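Local coordinates for S-adenosylmethionine:tRNA ribosyltransferase-isomerase (Thermotoga maritima, PDB 1VKY), which probably transfers the ribose moiety of S-adenosylmethionine to the preQ1 base of tRNA and isomerises it, giving epoxyqueuosine, at residues 209-214 with 232-238. Numbering follows the deposited sequence.
Sequences VVLHVG and HEEFYQV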
ATOM      1  N   VAL B 209      -1.856 -22.517   4.261  1.00 28.03           N
ATOM      2  CA  VAL B 209      -0.642 -22.910   3.585  1.00 27.10           C
ATOM      3  C   VAL B 209       0.326 -21.785   3.854  1.00 25.77           C
ATOM      4  O   VAL B 209      -0.076 -20.664   4.152  1.00 28.17           O
ATOM      5  CB  VAL B 209      -0.842 -23.183   2.055  1.00 24.49           C
ATOM      6  CG1 VAL B 209      -1.719 -24.408   1.878  1.00 26.79           C
ATOM      7  CG2 VAL B 209      -1.385 -21.997   1.334  1.00 25.89           C
ATOM      8  N   VAL B 210       1.596 -22.070   3.694  1.00 25.56           N
ATOM      9  CA  VAL B 210       2.649 -21.115   4.030  1.00 26.50           C
ATOM     10  C   VAL B 210       3.575 -20.910   2.835  1.00 27.24           C
ATOM     11  O   VAL B 210       3.812 -21.830   2.012  1.00 26.82           O
ATOM     12  CB  VAL B 210       3.454 -21.609   5.270  1.00 29.31           C
ATOM     13  CG1 VAL B 210       4.437 -20.545   5.752  1.00 32.06           C
ATOM     14  CG2 VAL B 210       2.516 -21.981   6.426  1.00 33.73           C
ATOM     15  N   LEU B 211       4.031 -19.683   2.688  1.00 30.82           N
ATOM     16  CA  LEU B 211       5.020 -19.341   1.690  1.00 31.86           C
ATOM     17  C   LEU B 211       6.241 -18.814   2.455  1.00 29.36           C
ATOM     18  O   LEU B 211       6.177 -17.784   3.108  1.00 31.28           O
ATOM     19  CB  LEU B 211       4.482 -18.306   0.719  1.00 30.59           C
ATOM     20  CG  LEU B 211       5.386 -18.122  -0.502  1.00 33.45           C
ATOM     21  CD1 LEU B 211       5.490 -19.390  -1.370  1.00 34.76           C
ATOM     22  CD2 LEU B 211       4.936 -16.938  -1.328  1.00 41.24           C
ATOM     23  N   HIS B 212       7.326 -19.548   2.408  1.00 31.22           N
ATOM     24  CA  HIS B 212       8.533 -19.171   3.131  1.00 31.52           C
ATOM     25  C   HIS B 212       9.421 -18.405   2.168  1.00 33.74           C
ATOM     26  O   HIS B 212       9.845 -18.960   1.171  1.00 32.76           O
ATOM     27  CB  HIS B 212       9.248 -20.403   3.604  1.00 29.33           C
ATOM     28  CG  HIS B 212       8.455 -21.217   4.573  1.00 33.25           C
ATOM     29  ND1 HIS B 212       8.431 -20.940   5.918  1.00 30.34           N
ATOM     30  CD2 HIS B 212       7.655 -22.302   4.397  1.00 29.66           C
ATOM     31  CE1 HIS B 212       7.657 -21.820   6.539  1.00 32.36           C
ATOM     32  NE2 HIS B 212       7.172 -22.658   5.639  1.00 28.95           N
ATOM     33  N   VAL B 213       9.705 -17.149   2.497  1.00 35.26           N
ATOM     34  CA  VAL B 213      10.404 -16.219   1.615  1.00 39.01           C
ATOM     35  C   VAL B 213      11.852 -15.989   2.099  1.00 42.00           C
ATOM     36  O   VAL B 213      12.107 -15.548   3.232  1.00 37.03           O
ATOM     37  CB  VAL B 213       9.624 -14.903   1.513  1.00 38.62           C
ATOM     38  CG1 VAL B 213      10.306 -13.958   0.546  1.00 46.87           C
ATOM     39  CG2 VAL B 213       8.194 -15.185   1.084  1.00 41.09           C
ATOM     40  N   GLY B 214      12.782 -16.358   1.228  1.00 49.27           N
ATOM     41  CA  GLY B 214      14.200 -16.298   1.508  1.00 55.31           C
ATOM     42  C   GLY B 214      14.784 -14.956   1.112  1.00 61.91           C
ATOM     43  O   GLY B 214      15.246 -14.781  -0.018  1.00 64.04           O
ATOM     44  N   HIS B 232      13.196 -13.560  -4.003  1.00 74.70           N
ATOM     45  CA  HIS B 232      14.100 -14.525  -4.619  1.00 74.71           C
ATOM     46  C   HIS B 232      14.304 -15.739  -3.702  1.00 71.38           C
ATOM     47  O   HIS B 232      14.851 -15.618  -2.616  1.00 74.23           O
ATOM     48  CB  HIS B 232      15.439 -13.861  -4.942  1.00 75.80           C
ATOM     49  CG  HIS B 232      16.338 -14.700  -5.792  1.00 82.66           C
ATOM     50  ND1 HIS B 232      17.015 -15.799  -5.301  1.00 88.43           N
ATOM     51  CD2 HIS B 232      16.672 -14.605  -7.102  1.00 87.15           C
ATOM     52  CE1 HIS B 232      17.725 -16.345  -6.272  1.00 89.15           C
ATOM     53  NE2 HIS B 232      17.536 -15.640  -7.375  1.00 90.80           N
ATOM     54  N   GLU B 233      13.892 -16.908  -4.178  1.00 66.81           N
ATOM     55  CA  GLU B 233      13.667 -18.124  -3.352  1.00 61.36           C
ATOM     56  C   GLU B 233      12.434 -18.088  -2.432  1.00 54.20           C
ATOM     57  O   GLU B 233      12.356 -17.355  -1.457  1.00 49.74           O
ATOM     58  CB  GLU B 233      14.906 -18.569  -2.587  1.00 62.53           C
ATOM     59  CG  GLU B 233      15.843 -19.383  -3.458  1.00 66.47           C
ATOM     60  CD  GLU B 233      16.547 -20.476  -2.696  1.00 68.46           C
ATOM     61  OE1 GLU B 233      17.021 -20.204  -1.566  1.00 71.63           O
ATOM     62  OE2 GLU B 233      16.637 -21.597  -3.242  1.00 63.56           O
ATOM     63  N   GLU B 234      11.466 -18.914  -2.801  1.00 49.97           N
ATOM     64  CA  GLU B 234      10.214 -19.046  -2.092  1.00 46.14           C
ATOM     65  C   GLU B 234       9.868 -20.513  -2.052  1.00 40.70           C
ATOM     66  O   GLU B 234       9.950 -21.218  -3.055  1.00 37.74           O
ATOM     67  CB  GLU B 234       9.127 -18.255  -2.799  1.00 45.32           C
ATOM     68  CG  GLU B 234       9.291 -16.754  -2.639  1.00 57.56           C
ATOM     69  CD  GLU B 234       8.326 -15.940  -3.497  1.00 60.47           C
ATOM     70  OE1 GLU B 234       7.641 -16.554  -4.357  1.00 61.10           O
ATOM     71  OE2 GLU B 234       8.265 -14.687  -3.311  1.00 68.87           O
ATOM     72  N   PHE B 235       9.526 -20.994  -0.867  1.00 35.90           N
ATOM     73  CA  PHE B 235       9.182 -22.373  -0.696  1.00 32.54           C
ATOM     74  C   PHE B 235       7.773 -22.400  -0.167  1.00 33.96           C
ATOM     75  O   PHE B 235       7.441 -21.669   0.778  1.00 34.14           O
ATOM     76  CB  PHE B 235      10.132 -23.077   0.290  1.00 35.03           C
ATOM     77  CG  PHE B 235      11.574 -23.019  -0.111  1.00 30.57           C
ATOM     78  CD1 PHE B 235      12.360 -21.941   0.270  1.00 38.55           C
ATOM     79  CD2 PHE B 235      12.128 -24.007  -0.865  1.00 33.06           C
ATOM     80  CE1 PHE B 235      13.677 -21.865  -0.099  1.00 38.31           C
ATOM     81  CE2 PHE B 235      13.449 -23.950  -1.239  1.00 38.27           C
ATOM     82  CZ  PHE B 235      14.231 -22.882  -0.852  1.00 36.50           C
ATOM     83  N   TYR B 236       6.927 -23.219  -0.776  1.00 30.27           N
ATOM     84  CA  TYR B 236       5.596 -23.412  -0.214  1.00 26.87           C
ATOM     85  C   TYR B 236       5.678 -24.496   0.824  1.00 25.13           C
ATOM     86  O   TYR B 236       6.544 -25.381   0.772  1.00 25.91           O
ATOM     87  CB  TYR B 236       4.554 -23.784  -1.288  1.00 27.57           C
ATOM     88  CG  TYR B 236       4.801 -25.118  -1.936  1.00 20.17           C
ATOM     89  CD1 TYR B 236       4.421 -26.319  -1.294  1.00 23.55           C
ATOM     90  CD2 TYR B 236       5.437 -25.211  -3.165  1.00 24.90           C
ATOM     91  CE1 TYR B 236       4.639 -27.526  -1.888  1.00 23.64           C
ATOM     92  CE2 TYR B 236       5.628 -26.435  -3.761  1.00 26.65           C
ATOM     93  CZ  TYR B 236       5.233 -27.572  -3.131  1.00 27.02           C
ATOM     94  OH  TYR B 236       5.494 -28.783  -3.711  1.00 26.96           O
ATOM     95  N   GLN B 237       4.759 -24.441   1.771  1.00 23.45           N
ATOM     96  CA  GLN B 237       4.575 -25.545   2.709  1.00 22.31           C
ATOM     97  C   GLN B 237       3.091 -25.801   2.888  1.00 21.93           C
ATOM     98  O   GLN B 237       2.328 -24.870   3.080  1.00 23.25           O
ATOM     99  CB  GLN B 237       5.191 -25.183   4.077  1.00 23.02           C
ATOM    100  CG  GLN B 237       5.085 -26.307   5.133  1.00 27.61           C
ATOM    101  CD  GLN B 237       5.561 -25.893   6.511  1.00 24.00           C
ATOM    102  OE1 GLN B 237       5.767 -24.710   6.759  1.00 26.29           O
ATOM    103  NE2 GLN B 237       5.708 -26.870   7.411  1.00 26.28           N
ATOM    104  N   VAL B 238       2.700 -27.064   2.819  1.00 22.70           N
ATOM    105  CA  VAL B 238       1.363 -27.533   3.132  1.00 23.13           C
ATOM    106  C   VAL B 238       1.520 -28.540   4.244  1.00 23.36           C
ATOM    107  O   VAL B 238       1.913 -29.690   4.036  1.00 24.48           O
ATOM    108  CB  VAL B 238       0.654 -28.218   1.934  1.00 23.78           C
ATOM    109  CG1 VAL B 238      -0.825 -28.489   2.270  1.00 23.75           C
ATOM    110  CG2 VAL B 238       0.726 -27.332   0.706  1.00 25.08           C
TER
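With CG anti to its carbonyl carbon (chi1 -63°), His212 leans its imidazole diagonally across to Gln237 on the neighbouring strand, whose CG stands anti to the backbone N (chi1 -178°) on an extended chain that lifts the amide to ring height. There His212 NE2 donates to Gln237 OE1 over 2.7 Å, the acceptor lying close to the ring plane but the donor tilted 32° from the amide plane. Gln237 CB fills in at the ring edge, 3.6 Å from His212 NE2, while Val210 CG1 sits over one imidazole face, displaced toward its rim. Histidine suits the place because its flat ring takes Val210 on a face and offers an in-plane N-H to Gln237. Gln237 suits this buried place because its amide serves two partners: OE1 accepts from the histidine and NE2 donates to Glu96 on strand 89-97. A leucine in place of His212 would probably leave Gln237 OE1 without its donor and the amide freer to turn.

Beneath these side chains the backbones run antiparallel. His212 and Phe235 form a hydrogen-bonded pair, His212 N to Phe235 O at 2.7 Å, and Val210 and Gln237 form another. Beyond the strand end, Gly214 N still reaches Glu233 O at 2.9 Å, while the Glu233 carboxylate forms salt bridges with Lys282 and Arg108. On the other sheet face, Leu211 CD1 lies 4.1 Å from Glu234 CB and its CD2 reaches the carboxylate end, so the long methylene chain of this exposed residue serves as packing surface. Tyr236 leans on helix 261-270. Strand 67-75 bonds in parallel to the other edge of 205-213, which thus stands between a parallel and an antiparallel neighbour in the large mixed sheet of the QueA fold.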